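Local coordinates for 70 KDA protein (Xanthomonas sp., PDB 4B2N), which acts as a processive rubber oxygenase, a dioxygenase that attacks the rubber of latex and carries two covalently attached heme c groups, at residues A[60-65]-A[383-388]; A[300-305]-A[502-507]; A[391-396]-A[419-424]. All coordinates share one frame; numbering follows the deposited sequence.

Contact 1: residues A[60-65]-A[383-388]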
loop_
_atom_site.group_PDB
_atom_site.type_symbol
_atom_site.label_atom_id
_atom_site.label_comp_id
_atom_site.label_asym_id
_atom_site.label_seq_id
_atom_site.Cartn_x
_atom_site.Cartn_y
_atom_site.Cartn_z
ATOM N N ALA A 60 -27.519 -10.475 1.212
ATOM C CA ALA A 60 -26.343 -11.109 0.586
ATOM C C ALA A 60 -25.033 -10.585 1.156
ATOM O O ALA A 60 -24.048 -11.316 1.263
ATOM C CB ALA A 60 -26.350 -10.868 -0.916
ATOM N N LEU A 61 -25.021 -9.310 1.509
ATOM C CA LEU A 61 -23.778 -8.716 2.038
ATOM C C LEU A 61 -23.937 -8.182 3.460
ATOM O O LEU A 61 -24.759 -7.297 3.717
ATOM C CB LEU A 61 -23.328 -7.598 1.097
ATOM C CG LEU A 61 -22.175 -6.684 1.573
ATOM C CD1 LEU A 61 -20.873 -7.478 1.825
ATOM C CD2 LEU A 61 -21.911 -5.602 0.563
ATOM N N GLN A 62 -23.144 -8.699 4.383
ATOM C CA GLN A 62 -23.139 -8.198 5.776
ATOM C C GLN A 62 -21.787 -7.532 6.035
ATOM O O GLN A 62 -20.792 -8.236 6.136
ATOM C CB GLN A 62 -23.315 -9.349 6.744
ATOM C CG GLN A 62 -24.602 -10.098 6.425
ATOM C CD GLN A 62 -25.808 -9.220 6.739
ATOM O OE1 GLN A 62 -25.863 -8.629 7.789
ATOM N NE2 GLN A 62 -26.767 -9.138 5.828
ATOM N N PHE A 63 -21.761 -6.211 6.168
ATOM C CA PHE A 63 -20.488 -5.517 6.454
ATOM C C PHE A 63 -19.960 -5.865 7.825
ATOM O O PHE A 63 -20.715 -6.027 8.777
ATOM C CB PHE A 63 -20.638 -3.988 6.371
ATOM C CG PHE A 63 -21.115 -3.493 5.036
ATOM C CD1 PHE A 63 -20.293 -3.607 3.884
ATOM C CD2 PHE A 63 -22.421 -2.917 4.897
ATOM C CE1 PHE A 63 -20.731 -3.117 2.636
ATOM C CE2 PHE A 63 -22.879 -2.477 3.636
ATOM C CZ PHE A 63 -22.022 -2.555 2.499
ATOM N N ASN A 64 -18.654 -5.857 7.987
ATOM C CA ASN A 64 -18.122 -6.088 9.326
ATOM C C ASN A 64 -16.970 -5.208 9.674
ATOM O O ASN A 64 -16.473 -5.293 10.797
ATOM C CB ASN A 64 -17.803 -7.562 9.565
ATOM C CG ASN A 64 -16.608 -8.024 8.769
ATOM O OD1 ASN A 64 -15.852 -7.232 8.257
ATOM N ND2 ASN A 64 -16.444 -9.327 8.662
ATOM N N ALA A 65 -16.564 -4.320 8.761
ATOM C CA ALA A 65 -15.427 -3.451 9.079
ATOM C C ALA A 65 -15.931 -2.017 9.082
ATOM O O ALA A 65 -16.083 -1.394 8.001
ATOM C CB ALA A 65 -14.316 -3.633 8.058
ATOM N N LYS A 383 -18.017 -20.678 5.681
ATOM C CA LYS A 383 -18.680 -19.722 4.833
ATOM C C LYS A 383 -19.188 -18.595 5.689
ATOM O O LYS A 383 -19.887 -18.851 6.658
ATOM C CB LYS A 383 -19.873 -20.373 4.062
ATOM C CG LYS A 383 -20.735 -19.351 3.319
ATOM C CD LYS A 383 -21.920 -19.991 2.636
ATOM C CE LYS A 383 -22.931 -18.943 2.176
ATOM N NZ LYS A 383 -24.003 -19.685 1.444
ATOM N N PRO A 384 -18.859 -17.339 5.343
ATOM C CA PRO A 384 -19.435 -16.241 6.118
ATOM C C PRO A 384 -20.928 -16.020 5.937
ATOM O O PRO A 384 -21.559 -16.588 5.024
ATOM C CB PRO A 384 -18.681 -15.006 5.609
ATOM C CG PRO A 384 -17.369 -15.532 5.062
ATOM C CD PRO A 384 -17.773 -16.884 4.440
ATOM N N ALA A 385 -21.499 -15.174 6.798
ATOM C CA ALA A 385 -22.903 -14.759 6.695
ATOM C C ALA A 385 -23.054 -14.072 5.347
ATOM O O ALA A 385 -22.220 -13.242 5.010
ATOM C CB ALA A 385 -23.244 -13.768 7.813
ATOM N N GLY A 386 -24.111 -14.368 4.604
ATOM C CA GLY A 386 -24.349 -13.651 3.323
ATOM C C GLY A 386 -24.739 -14.716 2.312
ATOM O O GLY A 386 -25.061 -15.846 2.699
ATOM N N ASN A 387 -24.673 -14.391 1.025
ATOM C CA ASN A 387 -25.169 -15.297 -0.028
ATOM C C ASN A 387 -24.068 -16.071 -0.795
ATOM O O ASN A 387 -24.321 -16.694 -1.842
ATOM C CB ASN A 387 -26.147 -14.534 -0.973
ATOM C CG ASN A 387 -25.445 -13.804 -2.100
ATOM O OD1 ASN A 387 -26.017 -13.593 -3.166
ATOM N ND2 ASN A 387 -24.224 -13.377 -1.858
ATOM N N GLY A 388 -22.841 -16.058 -0.262
ATOM C CA GLY A 388 -21.754 -16.865 -0.816
ATOM C C GLY A 388 -21.203 -16.347 -2.144
ATOM O O GLY A 388 -20.365 -17.048 -2.813
HETATM O O HOH W 1 -21.446 -10.863 3.903
#
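Ala-60 lays its methyl over the flat of the Asn-387 side-chain amide, CB standing 3.3 Å from CG and almost as near the two atoms at the amide's end. Asn-387 is brought there by a first torsion that sets CG between its own backbone N and carbonyl carbon (chi1 86°), which turns the flat of the amide to the Ala-60 methyl. The main chain pins the same pair: Asn-387 N donates to Ala-60 O at 3.1 Å, in the carbonyl plane and on a lone pair, at a C=O...N angle of 114°. Next to this bond Gly-386 crosses with its bare backbone, its CA also 3.1 Å from Ala-60 O; at its backbone angles, and with Ala-60 O this close, there is no room for a side chain.

Further along, the two chains part just enough for a water. It accepts from Gln-62 N at 2.8 Å and donates to Ala-385 O at 2.7 Å, so both backbone groups are satisfied without meeting directly. Beside it Gln-62 CG touches Ala-385 CB at 4.2 Å, a light apolar contact. The Gln-62 chain then bends at chi2 (-68°) and turns its amide back on its own loop, where NE2 bonds to Asn-56 O and Ala-59 O. Two irregular loops thus meet near the surface, one following helix 27-32 and the other leading into helix 391-394. The second loop runs directly into the CXXCH heme-attachment motif of cytochromes c, formed here by Cys-390, Cys-393 and His-394.

Contact 2: residues A[300-305]-A[502-507]. With HEC (heme c), chain D.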
loop_
_atom_site.group_PDB
_atom_site.type_symbol
_atom_site.label_atom_id
_atom_site.label_comp_id
_atom_site.label_asym_id
_atom_site.label_seq_id
_atom_site.Cartn_x
_atom_site.Cartn_y
_atom_site.Cartn_z
ATOM N N GLN A 300 -8.148 1.116 6.526
ATOM C CA GLN A 300 -6.787 1.170 5.966
ATOM C C GLN A 300 -6.130 -0.217 6.199
ATOM O O GLN A 300 -6.397 -0.882 7.196
ATOM C CB GLN A 300 -5.972 2.234 6.736
ATOM C CG GLN A 300 -6.684 3.570 6.836
ATOM C CD GLN A 300 -6.212 4.554 5.780
ATOM O OE1 GLN A 300 -6.392 5.761 5.915
ATOM N NE2 GLN A 300 -5.729 4.036 4.693
ATOM N N PHE A 301 -5.205 -0.570 5.299
ATOM C CA PHE A 301 -4.285 -1.631 5.441
ATOM C C PHE A 301 -4.946 -2.941 5.093
ATOM O O PHE A 301 -6.203 -3.073 5.104
ATOM C CB PHE A 301 -3.616 -1.614 6.823
ATOM C CG PHE A 301 -2.598 -0.487 7.013
ATOM C CD1 PHE A 301 -1.782 -0.051 5.987
ATOM C CD2 PHE A 301 -2.423 0.085 8.279
ATOM C CE1 PHE A 301 -0.812 0.961 6.188
ATOM C CE2 PHE A 301 -1.444 1.073 8.503
ATOM C CZ PHE A 301 -0.626 1.527 7.448
ATOM N N TRP A 302 -4.108 -3.906 4.723
ATOM C CA TRP A 302 -4.624 -5.197 4.254
ATOM C C TRP A 302 -5.437 -5.934 5.271
ATOM O O TRP A 302 -6.273 -6.745 4.889
ATOM C CB TRP A 302 -3.457 -6.108 3.831
ATOM C CG TRP A 302 -3.060 -5.786 2.432
ATOM C CD1 TRP A 302 -1.885 -5.184 1.956
ATOM C CD2 TRP A 302 -3.851 -6.100 1.264
ATOM N NE1 TRP A 302 -1.911 -5.114 0.598
ATOM C CE2 TRP A 302 -3.067 -5.684 0.114
ATOM C CE3 TRP A 302 -5.096 -6.782 1.062
ATOM C CZ2 TRP A 302 -3.541 -5.839 -1.178
ATOM C CZ3 TRP A 302 -5.560 -6.952 -0.250
ATOM C CH2 TRP A 302 -4.793 -6.517 -1.358
ATOM N N ASP A 303 -5.194 -5.652 6.540
ATOM C CA ASP A 303 -5.943 -6.277 7.648
ATOM C C ASP A 303 -7.153 -5.421 8.089
ATOM O O ASP A 303 -7.873 -5.803 9.024
ATOM C CB ASP A 303 -5.029 -6.506 8.881
ATOM C CG ASP A 303 -4.173 -5.264 9.225
ATOM O OD1 ASP A 303 -4.442 -4.152 8.725
ATOM O OD2 ASP A 303 -3.236 -5.394 10.050
ATOM N N GLY A 304 -7.380 -4.301 7.434
ATOM C CA GLY A 304 -8.513 -3.455 7.818
ATOM C C GLY A 304 -8.329 -2.939 9.243
ATOM O O GLY A 304 -9.286 -2.681 9.936
ATOM N N SER A 305 -7.092 -2.820 9.681
ATOM C CA SER A 305 -6.821 -2.513 11.107
ATOM C C SER A 305 -7.278 -1.107 11.598
ATOM O O SER A 305 -7.565 -0.935 12.807
ATOM C CB SER A 305 -5.336 -2.633 11.338
ATOM O OG SER A 305 -4.630 -1.789 10.472
ATOM N N ILE A 502 -8.950 -7.663 4.294
ATOM C CA ILE A 502 -10.018 -6.932 3.620
ATOM C C ILE A 502 -10.254 -7.574 2.214
ATOM O O ILE A 502 -9.274 -7.994 1.551
ATOM C CB ILE A 502 -9.610 -5.447 3.503
ATOM C CG1 ILE A 502 -10.738 -4.592 2.957
ATOM C CG2 ILE A 502 -8.416 -5.300 2.575
ATOM C CD1 ILE A 502 -11.915 -4.541 3.915
ATOM N N ALA A 503 -11.526 -7.788 1.822
ATOM C CA ALA A 503 -11.875 -8.095 0.417
ATOM C C ALA A 503 -11.873 -6.721 -0.337
ATOM O O ALA A 503 -12.768 -5.867 -0.168
ATOM C CB ALA A 503 -13.217 -8.858 0.321
ATOM N N PRO A 504 -10.817 -6.437 -1.110
ATOM C CA PRO A 504 -10.758 -5.025 -1.560
ATOM C C PRO A 504 -11.728 -4.718 -2.714
ATOM O O PRO A 504 -12.237 -5.646 -3.303
ATOM C CB PRO A 504 -9.335 -4.881 -2.107
ATOM C CG PRO A 504 -8.892 -6.282 -2.432
ATOM C CD PRO A 504 -9.620 -7.215 -1.482
ATOM N N PRO A 505 -11.979 -3.425 -3.011
ATOM C CA PRO A 505 -12.767 -3.047 -4.200
ATOM C C PRO A 505 -12.170 -3.653 -5.464
ATOM O O PRO A 505 -10.884 -3.703 -5.670
ATOM C CB PRO A 505 -12.645 -1.469 -4.237
ATOM C CG PRO A 505 -12.352 -1.078 -2.782
ATOM C CD PRO A 505 -11.432 -2.214 -2.319
ATOM N N LEU A 506 -13.073 -4.098 -6.327
ATOM C CA LEU A 506 -12.687 -4.586 -7.659
ATOM C C LEU A 506 -12.797 -3.550 -8.758
ATOM O O LEU A 506 -12.400 -3.821 -9.874
ATOM C CB LEU A 506 -13.401 -5.891 -8.056
ATOM C CG LEU A 506 -13.353 -6.998 -6.994
ATOM C CD1 LEU A 506 -14.058 -8.240 -7.496
ATOM C CD2 LEU A 506 -11.903 -7.393 -6.741
ATOM N N TYR A 507 -13.240 -2.324 -8.421
ATOM C CA TYR A 507 -13.100 -1.206 -9.325
ATOM C C TYR A 507 -11.634 -1.106 -9.692
ATOM O O TYR A 507 -10.806 -0.941 -8.830
ATOM C CB TYR A 507 -13.497 0.094 -8.618
ATOM C CG TYR A 507 -14.992 0.223 -8.297
ATOM C CD1 TYR A 507 -15.986 -0.057 -9.270
ATOM C CD2 TYR A 507 -15.386 0.690 -7.065
ATOM C CE1 TYR A 507 -17.348 0.101 -8.975
ATOM C CE2 TYR A 507 -16.732 0.850 -6.731
ATOM C CZ TYR A 507 -17.717 0.605 -7.719
ATOM O OH TYR A 507 -19.056 0.807 -7.396
HETATM FE FE HEC D . -12.222 -12.251 -3.551
HETATM C CHA HEC D . -9.025 -10.993 -3.176
HETATM C CHB HEC D . -12.256 -11.356 -7.003
HETATM C CHC HEC D . -15.153 -13.928 -4.074
HETATM C CHD HEC D . -12.690 -12.137 -0.172
HETATM N NA HEC D . -10.957 -11.261 -4.782
HETATM C C1A HEC D . -9.604 -10.950 -4.498
HETATM C C2A HEC D . -8.913 -10.438 -5.679
HETATM C C3A HEC D . -9.868 -10.535 -6.797
HETATM C C4A HEC D . -11.069 -11.107 -6.226
HETATM C CMA HEC D . -9.608 -10.096 -8.222
HETATM C CAA HEC D . -7.524 -9.806 -5.749
HETATM C CBA HEC D . -7.833 -8.330 -5.303
HETATM C CGA HEC D . -6.529 -7.553 -5.065
HETATM O O1A HEC D . -5.459 -8.212 -5.110
HETATM O O2A HEC D . -6.471 -6.283 -4.873
HETATM N NB HEC D . -13.464 -12.577 -5.287
HETATM C C1B HEC D . -13.374 -12.173 -6.554
HETATM C C2B HEC D . -14.451 -12.604 -7.452
HETATM C C3B HEC D . -15.309 -13.402 -6.555
HETATM C C4B HEC D . -14.616 -13.311 -5.280
HETATM C CMB HEC D . -14.594 -12.274 -8.919
HETATM C CAB HEC D . -16.571 -14.169 -6.884
HETATM C CBB HEC D . -16.364 -15.264 -7.729
HETATM N NC HEC D . -13.693 -12.776 -2.398
HETATM C C1C HEC D . -14.791 -13.622 -2.720
HETATM C C2C HEC D . -15.552 -14.110 -1.576
HETATM C C3C HEC D . -14.838 -13.577 -0.443
HETATM C C4C HEC D . -13.654 -12.847 -0.976
HETATM C CMC HEC D . -16.802 -14.976 -1.574
HETATM C CAC HEC D . -15.226 -13.817 0.986
HETATM C CBC HEC D . -15.444 -15.026 1.537
HETATM N ND HEC D . -11.138 -11.615 -2.018
HETATM C C1D HEC D . -11.397 -11.690 -0.717
HETATM C C2D HEC D . -10.370 -11.248 0.216
HETATM C C3D HEC D . -9.271 -10.920 -0.662
HETATM C C4D HEC D . -9.830 -11.203 -1.981
HETATM C CMD HEC D . -10.423 -11.180 1.721
HETATM C CAD HEC D . -7.910 -10.396 -0.265
HETATM C CBD HEC D . -7.006 -11.638 -0.234
HETATM C CGD HEC D . -5.573 -11.303 0.106
HETATM O O1D HEC D . -4.975 -11.863 1.034
HETATM O O2D HEC D . -5.080 -10.425 -0.570
#
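Trp-302 starts out with its CB turned from Ile-502, but CG stands anti to the carbonyl carbon (chi1 -84°) and the far end of the indole comes back toward the other segment. CE3 comes first to Ile-502 CG2, 3.9 Å off, the two side chains crossing at about a right angle. CZ3 then reaches Pro-504 CG at 4.0 Å and a heme propionate oxygen, O2D, at 3.5 Å. CH2 comes 3.9 Å from O2A of the other propionate, while on the five-membered ring NE1 donates to Lys-287 O. On the backbone, Ile-502 N gives Trp-302 O a nearly straight bond of 2.9 Å (165° at the hydrogen), tilted 24° from the carbonyl plane.

Trp-302 sits second in a type I beta turn, Phe-301 to Gly-304, in which Phe-301 N and Trp-302 N bond to propionate oxygens of the protein's other heme c; the turn therefore lies between the two hemes. An Asx turn extends it: Asp-303 OD1 takes both Ser-305 N and Ser-305 OG from one face of its carboxylate, and OD2 forms a salt bridge with Arg-432. Along the other segment Pro-504 CG touches propionate O2A, Ala-503 CB packs 3.4 Å from heme CHD, and Leu-506 CD1 lies 3.6 Å from CHB.

Contact 3: residues A[391-396]-A[419-424]. With HEC (heme c), chain D.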
loop_
_atom_site.group_PDB
_atom_site.type_symbol
_atom_site.label_atom_id
_atom_site.label_comp_id
_atom_site.label_asym_id
_atom_site.label_seq_id
_atom_site.Cartn_x
_atom_site.Cartn_y
_atom_site.Cartn_z
ATOM N N ALA A 391 -19.992 -10.697 -4.261
ATOM C CA ALA A 391 -20.622 -9.540 -3.615
ATOM C C ALA A 391 -20.696 -9.625 -2.109
ATOM O O ALA A 391 -20.562 -8.601 -1.464
ATOM C CB ALA A 391 -21.985 -9.283 -4.202
ATOM N N SER A 392 -20.904 -10.832 -1.546
ATOM C CA SER A 392 -20.974 -11.011 -0.094
ATOM C C SER A 392 -19.697 -10.647 0.650
ATOM O O SER A 392 -19.685 -10.651 1.855
ATOM C CB SER A 392 -21.359 -12.473 0.289
ATOM O OG SER A 392 -20.352 -13.397 -0.100
ATOM N N CYS A 393 -18.612 -10.376 -0.055
ATOM C CA CYS A 393 -17.365 -9.939 0.609
ATOM C C CYS A 393 -16.941 -8.680 -0.018
ATOM O O CYS A 393 -16.715 -7.695 0.671
ATOM C CB CYS A 393 -16.222 -10.932 0.416
ATOM S SG CYS A 393 -16.642 -12.470 1.258
ATOM N N HIS A 394 -16.783 -8.706 -1.344
ATOM C CA HIS A 394 -16.184 -7.559 -2.007
ATOM C C HIS A 394 -17.040 -6.293 -2.052
ATOM O O HIS A 394 -16.541 -5.158 -2.052
ATOM C CB HIS A 394 -15.742 -7.961 -3.396
ATOM C CG HIS A 394 -14.518 -8.783 -3.403
ATOM N ND1 HIS A 394 -13.253 -8.233 -3.362
ATOM C CD2 HIS A 394 -14.356 -10.128 -3.531
ATOM C CE1 HIS A 394 -12.347 -9.226 -3.435
ATOM N NE2 HIS A 394 -13.011 -10.390 -3.523
ATOM N N GLY A 395 -18.351 -6.457 -2.090
ATOM C CA GLY A 395 -19.213 -5.306 -2.313
ATOM C C GLY A 395 -20.218 -5.493 -3.422
ATOM O O GLY A 395 -20.004 -6.308 -4.339
ATOM N N VAL A 396 -21.289 -4.699 -3.371
ATOM C CA VAL A 396 -22.300 -4.683 -4.442
ATOM C C VAL A 396 -22.064 -3.545 -5.447
ATOM O O VAL A 396 -22.019 -2.361 -5.064
ATOM C CB VAL A 396 -23.707 -4.481 -3.823
ATOM C CG1 VAL A 396 -24.759 -4.350 -4.921
ATOM C CG2 VAL A 396 -24.052 -5.639 -2.895
ATOM N N VAL A 419 -15.612 -5.488 4.395
ATOM C CA VAL A 419 -15.599 -6.796 4.980
ATOM C C VAL A 419 -14.161 -7.243 5.131
ATOM O O VAL A 419 -13.479 -7.333 4.143
ATOM C CB VAL A 419 -16.351 -7.793 4.055
ATOM C CG1 VAL A 419 -16.235 -9.245 4.541
ATOM C CG2 VAL A 419 -17.831 -7.399 3.900
ATOM N N VAL A 420 -13.728 -7.531 6.367
ATOM C CA VAL A 420 -12.473 -8.262 6.639
ATOM C C VAL A 420 -12.881 -9.746 6.726
ATOM O O VAL A 420 -13.688 -10.145 7.587
ATOM C CB VAL A 420 -11.795 -7.736 7.925
ATOM C CG1 VAL A 420 -10.564 -8.564 8.340
ATOM C CG2 VAL A 420 -11.376 -6.283 7.697
ATOM N N THR A 421 -12.398 -10.553 5.787
ATOM C CA THR A 421 -12.816 -11.971 5.731
ATOM C C THR A 421 -11.904 -12.708 6.735
ATOM O O THR A 421 -10.668 -12.607 6.654
ATOM C CB THR A 421 -12.650 -12.525 4.307
ATOM O OG1 THR A 421 -13.446 -11.779 3.379
ATOM C CG2 THR A 421 -12.953 -14.024 4.231
ATOM N N PRO A 422 -12.493 -13.451 7.696
ATOM C CA PRO A 422 -11.603 -14.170 8.603
ATOM C C PRO A 422 -10.602 -15.069 7.879
ATOM O O PRO A 422 -10.898 -15.641 6.798
ATOM C CB PRO A 422 -12.551 -15.075 9.423
ATOM C CG PRO A 422 -13.956 -14.604 9.114
ATOM C CD PRO A 422 -13.925 -13.829 7.846
ATOM N N ILE A 423 -9.431 -15.184 8.463
ATOM C CA ILE A 423 -8.357 -15.973 7.844
ATOM C C ILE A 423 -8.789 -17.458 7.584
ATOM O O ILE A 423 -8.292 -18.088 6.693
ATOM C CB ILE A 423 -7.051 -15.821 8.645
ATOM C CG1 ILE A 423 -5.835 -16.395 7.887
ATOM C CG2 ILE A 423 -7.144 -16.496 10.033
ATOM C CD1 ILE A 423 -5.543 -15.684 6.552
ATOM N N GLU A 424 -9.690 -17.997 8.398
ATOM C CA GLU A 424 -10.065 -19.429 8.267
ATOM C C GLU A 424 -10.864 -19.597 6.975
ATOM O O GLU A 424 -11.017 -20.735 6.456
ATOM C CB GLU A 424 -10.937 -19.858 9.470
ATOM C CG GLU A 424 -10.169 -19.819 10.762
ATOM C CD GLU A 424 -10.105 -18.428 11.458
ATOM O OE1 GLU A 424 -10.606 -17.369 10.931
ATOM O OE2 GLU A 424 -9.525 -18.422 12.602
HETATM FE FE HEC D . -12.222 -12.251 -3.551
HETATM C CHA HEC D . -9.025 -10.993 -3.176
HETATM C CHB HEC D . -12.256 -11.356 -7.003
HETATM C CHC HEC D . -15.153 -13.928 -4.074
HETATM C CHD HEC D . -12.690 -12.137 -0.172
HETATM N NA HEC D . -10.957 -11.261 -4.782
HETATM C C1A HEC D . -9.604 -10.950 -4.498
HETATM C C2A HEC D . -8.913 -10.438 -5.679
HETATM C C3A HEC D . -9.868 -10.535 -6.797
HETATM C C4A HEC D . -11.069 -11.107 -6.226
HETATM C CMA HEC D . -9.608 -10.096 -8.222
HETATM C CAA HEC D . -7.524 -9.806 -5.749
HETATM C CBA HEC D . -7.833 -8.330 -5.303
HETATM C CGA HEC D . -6.529 -7.553 -5.065
HETATM O O1A HEC D . -5.459 -8.212 -5.110
HETATM O O2A HEC D . -6.471 -6.283 -4.873
HETATM N NB HEC D . -13.464 -12.577 -5.287
HETATM C C1B HEC D . -13.374 -12.173 -6.554
HETATM C C2B HEC D . -14.451 -12.604 -7.452
HETATM C C3B HEC D . -15.309 -13.402 -6.555
HETATM C C4B HEC D . -14.616 -13.311 -5.280
HETATM C CMB HEC D . -14.594 -12.274 -8.919
HETATM C CAB HEC D . -16.571 -14.169 -6.884
HETATM C CBB HEC D . -16.364 -15.264 -7.729
HETATM N NC HEC D . -13.693 -12.776 -2.398
HETATM C C1C HEC D . -14.791 -13.622 -2.720
HETATM C C2C HEC D . -15.552 -14.110 -1.576
HETATM C C3C HEC D . -14.838 -13.577 -0.443
HETATM C C4C HEC D . -13.654 -12.847 -0.976
HETATM C CMC HEC D . -16.802 -14.976 -1.574
HETATM C CAC HEC D . -15.226 -13.817 0.986
HETATM C CBC HEC D . -15.444 -15.026 1.537
HETATM N ND HEC D . -11.138 -11.615 -2.018
HETATM C C1D HEC D . -11.397 -11.690 -0.717
HETATM C C2D HEC D . -10.370 -11.248 0.216
HETATM C C3D HEC D . -9.271 -10.920 -0.662
HETATM C C4D HEC D . -9.830 -11.203 -1.981
HETATM C CMD HEC D . -10.423 -11.180 1.721
HETATM C CAD HEC D . -7.910 -10.396 -0.265
HETATM C CBD HEC D . -7.006 -11.638 -0.234
HETATM C CGD HEC D . -5.573 -11.303 0.106
HETATM O O1D HEC D . -4.975 -11.863 1.034
HETATM O O2D HEC D . -5.080 -10.425 -0.570
HETATM O O HOH W 2 -14.829 -5.744 1.538
#
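The heme plane is the flat group that Cys-393 and Thr-421 share, both meeting it at its rim. One face takes the imidazole of His-394, standing upright with His-394 NE2 2.0 Å from the heme iron. The heme's CHA carbon lies at the edge of the imidazole, in the ring plane; His-641 is the second axial ligand. Pro-504 O accepts from His-394 ND1, which would help to fix the rotation of the ring.

At the rim Cys-393 SG is bonded to heme CAC at 2.0 Å, the thioether of a CXXCH motif. Thr-421 closes in on the same corner: OG1 lies 3.5 Å from the methyl CMD and 3.9 Å from Cys-393 SG, while CG2 sits 3.8 Å from CBC. Its chi1 of -60° puts OG1 anti to the carbonyl carbon and leaves CG2 anti to the backbone N; OG1 turns to CMD and CG2 to CBC, with CAC near both.

Farther from the heme, Val-419 settles on the backbone of Cys-393, with CB and CG2 each 3.4 Å from Cys-393 O and CG1 alongside its CA. A water fills the step between the main chains; it accepts from Val-419 N at 3.0 Å and lies 2.8 Å from Cys-393 O, to which it can donate.

The short helix 391-394 ends at His-394; Gly-395 follows, its N bonding to Ala-391 O and its positive phi turning the chain out. Ala-391 and His-394 rest on Tyr-367 of helix 357-369, and Val-396 packs on helix 399-402. On the other side, strand 420-422 pairs antiparallel with strand 500-502 before leading into helix 423-426.

How the contacts relate
Reading from the N terminus, residues 60-65 come first and wait more than 300 residues for their partner. Segment 300-305 is laid down in between, so contacts 1 and 2 cross: 383-388 closes contact 1 before 502-507 closes contact 2. Contact 3 opens just after contact 1 closes, spans a short loop from 391-396 to 419-424, and falls wholly within the span of contact 2. Contact 1 abuts the outer side of contact 3, where Val-420 N donates to Asn-64 OD1, and contact 2 joins its inner side through the backbone bond from Ala-503 N to Val-419 O. Contacts 2 and 3 both touch one heme c, and segment 300-305 also bonds to the other heme.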